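Local coordinates for protein lipase (Acinetobacter baumannii, PDB 4OPM) that probably hydrolyses the ester bonds of lipids, as a putative triacylglycerol lipase of the alpha/beta-hydrolase fold, at residues Ser26-Gly30 with Arg103-Ala108; Leu127-Gly131 with Leu229-Ile233; Gly146-Arg150 with Tyr221-Phe226; Leu163-Leu167 with Gln208-Leu214; Pro236-Leu240 with Gln287-Phe291. One frame throughout, in Å; residues are numbered along the deposited sequence. Where two conformers were deposited one is given.

All five contacts belong to one alpha/beta-hydrolase chain, at different depths. Interaction 5 is the buried one: strand 237-242 of the central sheet against helix 281-298, mainly aliphatic and aromatic, without hydrogen bonds between the segments. Interaction 1 reaches the same sheet at its outermost strand, 22-29, and is a surface contact of aliphatic tips on a helix. Interactions 2 and 3 share helix 223-231 and touch each other, Leu-127 CD1 lying 3.7 Å from Phe-226 CZ; 2 is aliphatic with a water bridge, whereas 3 adds an aromatic pair and an outer salt bridge. Interaction 4, joining segments that precede this helix, is a surface contact whose leucines and valine are topped by a lysine.

Interaction 1: Ser26-Gly30 with Arg103-Ala108; sequences SLKVG and RFVEAA
Val-29 and Leu-27 press their methyls onto the last turn of helix 94-107, and the tight part of the contact centres on Ala-107. Its CB lies 3.5 Å from Val-29 CG2 and 3.9 Å from Leu-27 CD2, one methyl received by two branched side chains of the strand. Leu-27 carries its CG anti to the backbone N (chi1 -177°), which extends CD2 across to the helix end, 3.7 Å from Ala-108 N. The same CD2 approaches Phe-104 obliquely, 4.2 Å from Phe-104 CE1. Val-29 CG1 turns to the preceding helical turn and rests 3.7 Å from Arg-103 O.

The outer side is looser and polar. Arg-103 touches the strand through CB, 4.0 Å from Val-29 CG1, and then bends at chi2 and chi3 away from it. Its NE and NH2 grip Glu-106 side-on, the carboxylate oxygens being met from above their plane, while NH1 forms a salt bridge with Glu-99.

Strand 22-29 is an outermost strand of the sheet, and helix 94-107 packs across it, the segments 26-29 and 103-107 running at 115° to each other. The adjacent strand 32-39 completes the packing: Trp-34 and Tyr-36 both meet the Phe-104 ring, Tyr-36 edge-to-face.

Interaction 2: Leu127-Gly131 with Leu229-Ile233; sequences LLYAG and LTKTI
In this alpha/beta-hydrolase fold, helix 121-132 follows the strand and turn that carry a probable GxSxG nucleophile elbow, and its later part packs here against the later part of helix 223-231 and the residues that follow. Leu-229 and Ile-233 carry most of the contact from this side. Ile-233 lies along the helix backbone: its CD1 is 3.4 Å from Leu-127 O and 3.8 Å from Leu-127 CD2, the two side chains crossing at about a right angle. Its CG1 comes against Gly-131 N, while the other branch, CG2, meets Ala-130 CB at 4.0 Å. With CG1 anti to the carbonyl carbon (chi1 -61°), the two branches divide between the glycine and the alanine.

Leu-229 packs beside it. Its CD1 meets Leu-128 CD1 at 4.0 Å, again nearly at right angles, and the same Leu-229 CD1 lies against the bare CA of Gly-131, at 4.2 Å. The backbones come close at this glycine, Gly-131 CA and Ile-233 CA being 5.2 Å apart.

Leu-127 and Ala-130 also touch strand 137-143, and Leu-128 touches helix 94-107. On the exposed side Thr-232 turns its hydroxyl back onto its own segment: OG1 donates to Leu-229 O in the carbonyl plane, and that oxygen also accepts from Thr-232 N. One water ties the backbones together, donating to Gly-131 O at 2.7 Å and to Thr-232 O at 2.8 Å.

Interaction 3: Gly146-Arg150 with Tyr221-Phe226; sequences GGIFR and YTPDSF
Ile-148 fits against the start of helix 223-231, and its two branches meet different parts of the chain there. CB sits 4.1 Å from Phe-226 CB. From it CG2, anti to the backbone N, reaches the bond that leads into the helix, 3.5 Å from Pro-223 N and also close to Thr-222 C. The other branch runs through CG1 to CD1, which ends 3.6 Å from Tyr-221 CB, just before the helix. The backbone of Ile-148 takes part too: its O receives a CA-H...O contact from Pro-223 CA at 3.4 Å.

The Phe-226 ring lies with one face over the peptide between Gly-147 and Ile-148. Gly-147 CA is 3.6 Å from Phe-226 CE1. Phe-149 meets Phe-226 obliquely, the planes at 73° and Phe-149 CE1 3.6 Å from Phe-226 CE2.

Toward the surface Arg-150 lays CG on Pro-223 CB, and that carbon also lies loosely over one face of the guanidinium, off-centre. NH2 then donates to Asp-224 OD1 at 2.7 Å in a nearly straight salt bridge (172°) lying in the guanidinium plane; the bond from NH1 to the same oxygen is weak.

The segment 146-150 follows strand 137-143, and Gly-146 is hydrogen-bonded through its backbone to Ser-120, the probable nucleophile. Helix 251-259 packs against both aromatic rings, with Val-252 and Leu-256 on Phe-149 and Leu-259 on Phe-226.

Interaction 4: Leu163-Leu167 with Gln208-Leu214; sequences LKQLL and QKLVDQL
This is a surface contact with an apolar base and a polar top, in the helical region that follows strand 137-143 of the alpha/beta-hydrolase fold and probably forms its cap. A 3-10 segment that includes 163-166 leans on the long helix 190-220. Val-211 stands at the middle of the base. Its CG1 lies 4.2 Å from Leu-163 CB; its CG2 meets Leu-167 CD1 at 3.7 Å, a contact made by one of two alternative positions of Leu-167 and so less certain. Placing CG1 anti to the backbone N (chi1 165°) aims one methyl at each leucine. Farther along the helix, Leu-163 CD1 and Leu-214 CD1 touch at 4.2 Å, the side chains crossing at about a right angle.

Around the base, Leu-53 packs on Val-211, Tyr-156 on Leu-163 and Val-94 on Leu-214. A bound polyethylene glycol, probably from the crystallisation liquor, lies near Leu-163.

Lys-164 spans the top. Its chain runs extended past Val-211 and bends only at chi4 (-77°), bringing NZ between two acceptors one helical turn apart. NZ meets Asp-212 OD1 at 2.9 Å in a salt bridge, on the syn side and 17° out of the carboxylate plane. Its second bond goes to Gln-208 OE1 at 2.8 Å, with NZ above the amide's carbonyl plane.

Interaction 5: Pro236-Leu240 with Gln287-Phe291; sequences PTLIL and QYVPF
Leu-238 and Phe-291 make the principal packing between strand 237-242 and helix 281-298, whose short segments run almost antiparallel at 174°. The aromatic contribution is a CH-pi contact: Leu-238 CB stands 3.6 Å from the centroid of the Phe-291 ring and only 2° off its normal, almost exactly over the centre. The ring reaches this place because its CG is anti to the backbone N (chi1 172°), which sends it along the strand toward Pro-236. There Phe-291 CZ meets Pro-236 O at 3.5 Å, the oxygen lying at the ring edge near its plane.

Aliphatic contacts extend the packing along the helix. Leu-238 CD2 lies between two residues, 3.8 Å from Phe-291 CB and 3.8 Å from Tyr-288 CA, and comes obliquely to the Tyr-288 ring. Leu-240 CD1 adds a looser touch on Gln-287 CG at 4.2 Å.

Backbone bonding serves the sheet: Leu-238 pairs with Leu-140 and Leu-142 of strand 137-143. From that strand Phe-141 stacks on Tyr-288 and also touches Leu-238.

Across the two segments the chemistry is thus one of shape and dispersion, without directional polar bonds. It implies that the helix is held on this face of the sheet by a buried hydrocarbon and aromatic surface, while the backbone bonds of Leu-238 run within the sheet, to strand 137-143.

Interaction 1: Ser26-Gly30 with Arg103-Ala108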
# COMPACT_ATOMS: atom_id res chain seq x y z
N SER A 26 -14.92 -0.85 -11.66
CA SER A 26 -15.77 -0.78 -10.48
C SER A 26 -16.43 -2.13 -10.23
O SER A 26 -16.81 -2.81 -11.19
CB SER A 26 -16.82 0.31 -10.66
OG SER A 26 -17.70 0.41 -9.56
N LEU A 27 -16.57 -2.52 -8.97
CA LEU A 27 -17.22 -3.79 -8.65
C LEU A 27 -17.97 -3.69 -7.32
O LEU A 27 -17.36 -3.34 -6.30
CB LEU A 27 -16.17 -4.92 -8.61
CG LEU A 27 -16.69 -6.36 -8.37
CD1 LEU A 27 -17.56 -6.85 -9.54
CD2 LEU A 27 -15.54 -7.31 -8.16
N LYS A 28 -19.28 -3.97 -7.34
CA LYS A 28 -20.05 -3.95 -6.10
C LYS A 28 -19.96 -5.33 -5.46
O LYS A 28 -20.23 -6.34 -6.10
CB LYS A 28 -21.50 -3.50 -6.32
CG LYS A 28 -22.28 -3.30 -5.01
CD LYS A 28 -23.71 -2.87 -5.25
CE LYS A 28 -24.55 -2.91 -3.99
NZ LYS A 28 -24.27 -1.76 -3.08
N VAL A 29 -19.47 -5.35 -4.21
CA VAL A 29 -19.30 -6.56 -3.40
C VAL A 29 -19.97 -6.29 -2.05
O VAL A 29 -19.47 -5.49 -1.26
CB VAL A 29 -17.80 -6.96 -3.24
CG1 VAL A 29 -17.65 -8.31 -2.55
CG2 VAL A 29 -17.06 -6.94 -4.58
N GLY A 30 -21.13 -6.91 -1.83
CA GLY A 30 -21.91 -6.68 -0.62
C GLY A 30 -22.29 -5.22 -0.53
O GLY A 30 -22.82 -4.66 -1.50
N ARG A 103 -13.07 -10.80 0.15
CA ARG A 103 -14.38 -10.87 -0.53
C ARG A 103 -14.27 -10.24 -1.93
O ARG A 103 -14.86 -10.77 -2.89
CB ARG A 103 -15.49 -10.18 0.29
CG ARG A 103 -15.74 -10.77 1.68
CD ARG A 103 -16.47 -12.11 1.69
NE ARG A 103 -15.59 -13.25 1.40
CZ ARG A 103 -14.83 -13.87 2.30
NH1 ARG A 103 -14.80 -13.46 3.56
NH2 ARG A 103 -14.08 -14.91 1.94
N PHE A 104 -13.51 -9.14 -2.05
CA PHE A 104 -13.26 -8.47 -3.32
C PHE A 104 -12.49 -9.40 -4.28
O PHE A 104 -12.88 -9.52 -5.43
CB PHE A 104 -12.49 -7.14 -3.12
CG PHE A 104 -11.91 -6.59 -4.40
CD1 PHE A 104 -12.72 -5.94 -5.33
CD2 PHE A 104 -10.56 -6.77 -4.71
CE1 PHE A 104 -12.19 -5.47 -6.53
CE2 PHE A 104 -10.02 -6.28 -5.91
CZ PHE A 104 -10.85 -5.64 -6.82
N VAL A 105 -11.40 -10.05 -3.80
CA VAL A 105 -10.58 -10.98 -4.60
C VAL A 105 -11.48 -12.12 -5.15
O VAL A 105 -11.38 -12.48 -6.33
CB VAL A 105 -9.37 -11.53 -3.79
CG1 VAL A 105 -8.72 -12.73 -4.47
CG2 VAL A 105 -8.34 -10.43 -3.54
N GLU A 106 -12.37 -12.64 -4.30
CA GLU A 106 -13.31 -13.69 -4.69
C GLU A 106 -14.31 -13.19 -5.75
O GLU A 106 -14.51 -13.86 -6.77
CB GLU A 106 -14.06 -14.20 -3.45
CG GLU A 106 -13.19 -15.03 -2.52
CD GLU A 106 -13.87 -15.57 -1.27
OE1 GLU A 106 -14.93 -15.03 -0.89
OE2 GLU A 106 -13.31 -16.50 -0.66
N ALA A 107 -14.90 -12.00 -5.53
CA ALA A 107 -15.87 -11.42 -6.47
C ALA A 107 -15.22 -11.00 -7.80
O ALA A 107 -15.87 -11.07 -8.84
CB ALA A 107 -16.55 -10.22 -5.83
N ALA A 108 -13.93 -10.64 -7.77
CA ALA A 108 -13.18 -10.25 -8.98
C ALA A 108 -12.74 -11.50 -9.78
O ALA A 108 -12.16 -11.37 -10.85
CB ALA A 108 -11.96 -9.40 -8.62

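Interaction 2: Leu127-Gly131 with Leu229-Ile233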
# COMPACT_ATOMS: atom_id res chain seq x y z
N LEU A 127 0.01 -8.85 5.28
CA LEU A 127 0.45 -9.80 6.31
C LEU A 127 -0.75 -10.56 6.90
O LEU A 127 -0.71 -11.79 7.00
CB LEU A 127 1.23 -9.08 7.43
CG LEU A 127 2.70 -8.73 7.09
CD1 LEU A 127 3.24 -7.64 8.01
CD2 LEU A 127 3.59 -9.96 7.16
N LEU A 128 -1.83 -9.84 7.24
CA LEU A 128 -3.03 -10.48 7.79
C LEU A 128 -3.66 -11.40 6.75
O LEU A 128 -4.05 -12.52 7.07
CB LEU A 128 -4.02 -9.41 8.28
CG LEU A 128 -5.05 -9.84 9.31
CD1 LEU A 128 -4.39 -10.54 10.53
CD2 LEU A 128 -5.87 -8.65 9.77
N TYR A 129 -3.71 -10.96 5.49
CA TYR A 129 -4.24 -11.74 4.38
C TYR A 129 -3.43 -13.04 4.19
O TYR A 129 -4.03 -14.11 4.11
CB TYR A 129 -4.21 -10.90 3.08
CG TYR A 129 -4.97 -11.52 1.94
CD1 TYR A 129 -4.42 -12.56 1.19
CD2 TYR A 129 -6.22 -11.04 1.56
CE1 TYR A 129 -5.11 -13.12 0.12
CE2 TYR A 129 -6.92 -11.58 0.48
CZ TYR A 129 -6.35 -12.62 -0.24
OH TYR A 129 -7.04 -13.18 -1.29
N ALA A 130 -2.08 -12.93 4.18
CA ALA A 130 -1.17 -14.07 4.00
C ALA A 130 -1.30 -15.10 5.12
O ALA A 130 -1.18 -16.30 4.87
CB ALA A 130 0.26 -13.59 3.93
N GLY A 131 -1.56 -14.62 6.34
CA GLY A 131 -1.75 -15.47 7.51
C GLY A 131 -3.10 -16.16 7.52
O GLY A 131 -3.18 -17.34 7.88
N LEU A 229 1.15 -14.24 14.50
CA LEU A 229 0.65 -14.08 13.14
C LEU A 229 1.74 -14.45 12.10
O LEU A 229 1.48 -15.25 11.20
CB LEU A 229 0.15 -12.64 12.91
CG LEU A 229 -0.08 -12.21 11.43
CD1 LEU A 229 -1.25 -12.98 10.80
CD2 LEU A 229 -0.29 -10.70 11.31
N THR A 230 2.93 -13.85 12.22
CA THR A 230 4.02 -14.05 11.24
C THR A 230 4.54 -15.49 11.24
O THR A 230 4.94 -15.97 10.18
CB THR A 230 5.16 -13.05 11.44
OG1 THR A 230 5.65 -13.15 12.78
CG2 THR A 230 4.75 -11.62 11.13
N LYS A 231 4.44 -16.22 12.38
CA LYS A 231 4.83 -17.62 12.48
C LYS A 231 4.02 -18.50 11.50
O LYS A 231 4.54 -19.49 11.01
CB LYS A 231 4.63 -18.12 13.94
CG LYS A 231 5.30 -19.45 14.26
CD LYS A 231 5.11 -19.83 15.72
CE LYS A 231 5.73 -21.18 16.01
NZ LYS A 231 5.42 -21.65 17.39
N THR A 232 2.78 -18.11 11.21
CA THR A 232 1.87 -18.86 10.33
C THR A 232 2.08 -18.54 8.83
O THR A 232 1.44 -19.18 7.98
CB THR A 232 0.40 -18.59 10.73
OG1 THR A 232 0.01 -17.26 10.36
CG2 THR A 232 0.12 -18.83 12.21
N ILE A 233 2.93 -17.55 8.49
CA ILE A 233 3.15 -17.12 7.10
C ILE A 233 4.36 -17.85 6.49
O ILE A 233 5.49 -17.61 6.89
CB ILE A 233 3.29 -15.58 7.01
CG1 ILE A 233 2.01 -14.87 7.52
CG2 ILE A 233 3.62 -15.14 5.57
CD1 ILE A 233 2.15 -13.37 7.80
O HOH W 1 -1.37 -19.31 7.94

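Interaction 3: Gly146-Arg150 with Tyr221-Phe226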
# COMPACT_ATOMS: atom_id res chain seq x y z
N GLY A 146 3.78 -1.85 7.88
CA GLY A 146 3.39 -1.70 9.28
C GLY A 146 3.43 -3.06 9.95
O GLY A 146 3.67 -4.10 9.32
N GLY A 147 3.15 -3.05 11.25
CA GLY A 147 3.14 -4.22 12.09
C GLY A 147 3.37 -3.79 13.52
O GLY A 147 3.34 -2.59 13.82
N ILE A 148 3.60 -4.74 14.41
CA ILE A 148 3.83 -4.42 15.83
C ILE A 148 5.19 -5.01 16.17
O ILE A 148 5.34 -6.24 16.25
CB ILE A 148 2.67 -4.88 16.77
CG1 ILE A 148 1.29 -4.52 16.16
CG2 ILE A 148 2.86 -4.22 18.13
CD1 ILE A 148 0.02 -5.00 16.96
N PHE A 149 6.19 -4.13 16.33
CA PHE A 149 7.59 -4.51 16.41
C PHE A 149 8.28 -4.21 17.72
O PHE A 149 8.07 -3.15 18.30
CB PHE A 149 8.34 -3.77 15.28
CG PHE A 149 7.72 -3.92 13.90
CD1 PHE A 149 7.83 -5.11 13.20
CD2 PHE A 149 7.06 -2.85 13.30
CE1 PHE A 149 7.26 -5.25 11.92
CE2 PHE A 149 6.49 -2.99 12.02
CZ PHE A 149 6.59 -4.19 11.34
N ARG A 150 9.19 -5.11 18.14
CA ARG A 150 10.04 -4.92 19.31
C ARG A 150 11.10 -3.87 19.02
O ARG A 150 11.52 -3.16 19.93
CB ARG A 150 10.72 -6.23 19.73
CG ARG A 150 9.75 -7.26 20.27
CD ARG A 150 10.46 -8.46 20.86
NE ARG A 150 9.65 -9.67 20.67
CZ ARG A 150 8.62 -10.03 21.44
NH1 ARG A 150 8.27 -9.28 22.49
NH2 ARG A 150 7.94 -11.13 21.18
N TYR A 221 -3.40 -5.57 20.60
CA TYR A 221 -2.35 -6.51 20.21
C TYR A 221 -0.95 -5.98 20.51
O TYR A 221 -0.73 -4.78 20.67
CB TYR A 221 -2.51 -6.88 18.72
CG TYR A 221 -3.83 -7.58 18.47
CD1 TYR A 221 -4.05 -8.88 18.93
CD2 TYR A 221 -4.88 -6.93 17.84
CE1 TYR A 221 -5.28 -9.51 18.76
CE2 TYR A 221 -6.12 -7.55 17.66
CZ TYR A 221 -6.31 -8.85 18.12
OH TYR A 221 -7.51 -9.50 17.96
N THR A 222 -0.01 -6.91 20.65
CA THR A 222 1.37 -6.61 21.02
C THR A 222 2.38 -7.19 20.02
O THR A 222 1.97 -7.95 19.14
CB THR A 222 1.64 -7.27 22.40
OG1 THR A 222 1.63 -8.70 22.22
CG2 THR A 222 0.68 -6.82 23.51
N PRO A 223 3.72 -6.97 20.19
CA PRO A 223 4.68 -7.65 19.31
C PRO A 223 4.58 -9.18 19.46
O PRO A 223 4.80 -9.89 18.49
CB PRO A 223 6.04 -7.11 19.79
CG PRO A 223 5.72 -5.81 20.44
CD PRO A 223 4.41 -6.08 21.15
N ASP A 224 4.17 -9.70 20.65
CA ASP A 224 3.93 -11.13 20.86
C ASP A 224 2.83 -11.63 19.91
O ASP A 224 2.99 -12.67 19.27
CB ASP A 224 3.55 -11.43 22.32
CG ASP A 224 4.71 -11.60 23.27
OD1 ASP A 224 5.87 -11.62 22.80
OD2 ASP A 224 4.47 -11.73 24.49
N SER A 225 1.73 -10.86 19.78
CA SER A 225 0.61 -11.18 18.88
C SER A 225 1.08 -11.21 17.43
O SER A 225 0.70 -12.10 16.66
CB SER A 225 -0.52 -10.14 19.01
OG SER A 225 -0.78 -9.76 20.34
N PHE A 226 1.94 -10.24 17.08
CA PHE A 226 2.46 -10.11 15.72
C PHE A 226 3.38 -11.29 15.38
O PHE A 226 3.34 -11.76 14.25
CB PHE A 226 3.20 -8.78 15.58
CG PHE A 226 3.61 -8.47 14.16
CD1 PHE A 226 2.67 -8.11 13.21
CD2 PHE A 226 4.95 -8.52 13.78
CE1 PHE A 226 3.05 -7.83 11.89
CE2 PHE A 226 5.34 -8.23 12.48
CZ PHE A 226 4.38 -7.89 11.54

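Interaction 4: Leu163-Leu167 with Gln208-Leu214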
# COMPACT_ATOMS: atom_id res chain seq x y z
N LEU A 163 -0.01 9.58 14.87
CA LEU A 163 -0.47 9.44 13.48
C LEU A 163 -1.48 10.55 13.14
O LEU A 163 -1.63 10.89 11.97
CB LEU A 163 -1.09 8.05 13.22
CG LEU A 163 -0.14 6.84 13.21
CD1 LEU A 163 -0.93 5.55 13.08
CD2 LEU A 163 0.91 6.93 12.09
N LYS A 164 -2.13 11.15 14.16
CA LYS A 164 -3.07 12.26 13.93
C LYS A 164 -2.37 13.50 13.36
O LYS A 164 -3.01 14.28 12.66
CB LYS A 164 -3.82 12.62 15.23
CG LYS A 164 -4.81 11.55 15.65
CD LYS A 164 -5.42 11.88 17.00
CE LYS A 164 -6.38 10.81 17.45
NZ LYS A 164 -7.68 10.92 16.75
N GLN A 165 -1.05 13.67 13.64
CA GLN A 165 -0.25 14.81 13.13
C GLN A 165 -0.01 14.69 11.63
O GLN A 165 0.38 15.67 10.98
CB GLN A 165 1.10 14.90 13.86
CG GLN A 165 0.98 15.12 15.38
CD GLN A 165 2.29 15.39 16.06
OE1 GLN A 165 3.38 15.11 15.54
NE2 GLN A 165 2.22 15.90 17.27
N LEU A 166 -0.20 13.48 11.07
CA LEU A 166 0.02 13.19 9.66
C LEU A 166 -1.27 13.31 8.82
O LEU A 166 -1.22 13.14 7.59
CB LEU A 166 0.63 11.78 9.51
CG LEU A 166 1.97 11.54 10.22
CD1 LEU A 166 2.45 10.13 9.99
CD2 LEU A 166 3.03 12.55 9.79
N LEU A 167 -2.41 13.60 9.48
CA LEU A 167 -3.71 13.78 8.82
C LEU A 167 -3.72 15.04 7.97
O LEU A 167 -3.26 16.09 8.43
CB LEU A 167 -4.81 13.88 9.89
CG LEU A 167 -5.59 12.62 10.23
CD1 LEU A 167 -4.69 11.45 10.59
CD2 LEU A 167 -6.55 12.91 11.35
N GLN A 208 -9.62 9.75 9.64
CA GLN A 208 -9.66 9.89 11.09
C GLN A 208 -10.22 8.60 11.72
O GLN A 208 -9.68 8.12 12.73
CB GLN A 208 -10.48 11.13 11.49
CG GLN A 208 -10.55 11.40 13.01
CD GLN A 208 -9.23 11.80 13.65
OE1 GLN A 208 -8.41 10.97 14.06
NE2 GLN A 208 -9.01 13.10 13.79
N LYS A 209 -11.27 8.01 11.11
CA LYS A 209 -11.88 6.76 11.60
C LYS A 209 -10.87 5.61 11.51
O LYS A 209 -10.75 4.84 12.46
CB LYS A 209 -13.18 6.43 10.83
CG LYS A 209 -14.33 7.34 11.19
CD LYS A 209 -15.56 7.06 10.34
CE LYS A 209 -16.76 7.81 10.86
NZ LYS A 209 -17.96 7.57 10.03
N LEU A 210 -10.14 5.53 10.38
CA LEU A 210 -9.10 4.52 10.15
C LEU A 210 -8.03 4.62 11.23
O LEU A 210 -7.67 3.61 11.85
CB LEU A 210 -8.48 4.71 8.74
CG LEU A 210 -9.24 4.08 7.59
CD1 LEU A 210 -9.07 4.90 6.31
CD2 LEU A 210 -8.76 2.66 7.34
N VAL A 211 -7.54 5.85 11.49
CA VAL A 211 -6.51 6.13 12.50
C VAL A 211 -7.01 5.74 13.90
O VAL A 211 -6.29 5.07 14.64
CB VAL A 211 -6.04 7.61 12.44
CG1 VAL A 211 -5.25 8.01 13.69
CG2 VAL A 211 -5.21 7.83 11.18
N ASP A 212 -8.25 6.11 14.26
CA ASP A 212 -8.79 5.75 15.58
C ASP A 212 -8.82 4.23 15.78
O ASP A 212 -8.50 3.76 16.88
CB ASP A 212 -10.18 6.36 15.78
CG ASP A 212 -10.14 7.86 16.01
OD1 ASP A 212 -9.11 8.36 16.52
OD2 ASP A 212 -11.18 8.52 15.77
N GLN A 213 -9.17 3.48 14.71
CA GLN A 213 -9.23 2.02 14.71
C GLN A 213 -7.82 1.44 14.87
O GLN A 213 -7.64 0.43 15.56
CB GLN A 213 -9.88 1.51 13.40
CG GLN A 213 -11.37 1.83 13.25
CD GLN A 213 -12.24 1.03 14.17
OE1 GLN A 213 -12.46 -0.17 13.98
NE2 GLN A 213 -12.77 1.68 15.19
N LEU A 214 -6.82 2.08 14.23
CA LEU A 214 -5.42 1.66 14.31
C LEU A 214 -4.89 1.83 15.73
O LEU A 214 -4.21 0.94 16.25
CB LEU A 214 -4.55 2.48 13.35
CG LEU A 214 -4.34 1.92 11.99
CD1 LEU A 214 -3.50 2.90 11.16
CD2 LEU A 214 -3.60 0.57 12.06

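Interaction 5: Pro236-Leu240 with Gln287-Phe291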
# COMPACT_ATOMS: atom_id res chain seq x y z
N PRO A 236 6.94 -17.06 0.27
CA PRO A 236 8.24 -16.41 -0.01
C PRO A 236 8.03 -14.90 0.05
O PRO A 236 7.03 -14.40 -0.48
CB PRO A 236 8.61 -16.91 -1.42
CG PRO A 236 7.33 -17.32 -2.03
CD PRO A 236 6.42 -17.77 -0.91
N THR A 237 8.91 -14.19 0.78
CA THR A 237 8.70 -12.76 1.04
C THR A 237 9.92 -11.92 0.68
O THR A 237 11.07 -12.28 1.00
CB THR A 237 8.31 -12.58 2.53
OG1 THR A 237 7.13 -13.35 2.82
CG2 THR A 237 8.05 -11.12 2.92
N LEU A 238 9.65 -10.79 0.03
CA LEU A 238 10.62 -9.78 -0.31
C LEU A 238 10.32 -8.57 0.57
O LEU A 238 9.17 -8.16 0.69
CB LEU A 238 10.55 -9.42 -1.81
CG LEU A 238 11.55 -8.35 -2.31
CD1 LEU A 238 13.00 -8.84 -2.17
CD2 LEU A 238 11.26 -7.99 -3.76
N ILE A 239 11.36 -8.02 1.21
CA ILE A 239 11.22 -6.86 2.10
C ILE A 239 12.05 -5.75 1.52
O ILE A 239 13.23 -5.96 1.26
CB ILE A 239 11.66 -7.19 3.56
CG1 ILE A 239 10.84 -8.36 4.17
CG2 ILE A 239 11.62 -5.94 4.49
CD1 ILE A 239 11.60 -9.11 5.29
N LEU A 240 11.47 -4.57 1.37
CA LEU A 240 12.21 -3.42 0.86
C LEU A 240 11.89 -2.21 1.75
O LEU A 240 10.75 -1.99 2.12
CB LEU A 240 11.89 -3.15 -0.62
CG LEU A 240 12.77 -2.10 -1.31
CD1 LEU A 240 13.01 -2.47 -2.77
CD2 LEU A 240 12.14 -0.71 -1.21
N GLN A 287 14.47 -4.97 -8.00
CA GLN A 287 14.42 -6.07 -7.03
C GLN A 287 13.17 -6.95 -7.21
O GLN A 287 13.26 -8.17 -7.10
CB GLN A 287 14.42 -5.52 -5.59
CG GLN A 287 15.64 -4.63 -5.28
CD GLN A 287 16.97 -5.34 -5.41
OE1 GLN A 287 17.11 -6.55 -5.15
NE2 GLN A 287 17.99 -4.60 -5.81
N TYR A 288 12.00 -6.33 -7.41
CA TYR A 288 10.73 -7.08 -7.44
C TYR A 288 10.57 -8.01 -8.65
O TYR A 288 10.12 -9.14 -8.47
CB TYR A 288 9.55 -6.10 -7.35
CG TYR A 288 8.21 -6.74 -7.03
CD1 TYR A 288 8.12 -7.87 -6.21
CD2 TYR A 288 7.02 -6.15 -7.47
CE1 TYR A 288 6.88 -8.43 -5.88
CE2 TYR A 288 5.78 -6.69 -7.13
CZ TYR A 288 5.71 -7.83 -6.35
OH TYR A 288 4.49 -8.34 -6.01
N VAL A 289 10.93 -7.55 -9.87
CA VAL A 289 10.78 -8.38 -11.07
C VAL A 289 11.63 -9.70 -10.95
O VAL A 289 11.06 -10.77 -11.12
CB VAL A 289 11.03 -7.56 -12.37
CG1 VAL A 289 11.23 -8.47 -13.58
CG2 VAL A 289 9.88 -6.57 -12.61
N PRO A 290 12.94 -9.69 -10.58
CA PRO A 290 13.66 -10.98 -10.42
C PRO A 290 13.05 -11.86 -9.31
O PRO A 290 13.05 -13.09 -9.46
CB PRO A 290 15.08 -10.54 -10.05
CG PRO A 290 15.19 -9.14 -10.55
CD PRO A 290 13.85 -8.55 -10.34
N PHE A 291 12.50 -11.25 -8.25
CA PHE A 291 11.84 -11.97 -7.15
C PHE A 291 10.62 -12.72 -7.69
O PHE A 291 10.50 -13.93 -7.46
CB PHE A 291 11.44 -11.01 -6.01
CG PHE A 291 10.60 -11.65 -4.93
CD1 PHE A 291 11.17 -12.52 -3.99
CD2 PHE A 291 9.23 -11.41 -4.86
CE1 PHE A 291 10.39 -13.10 -2.98
CE2 PHE A 291 8.45 -12.00 -3.87
CZ PHE A 291 9.03 -12.85 -2.93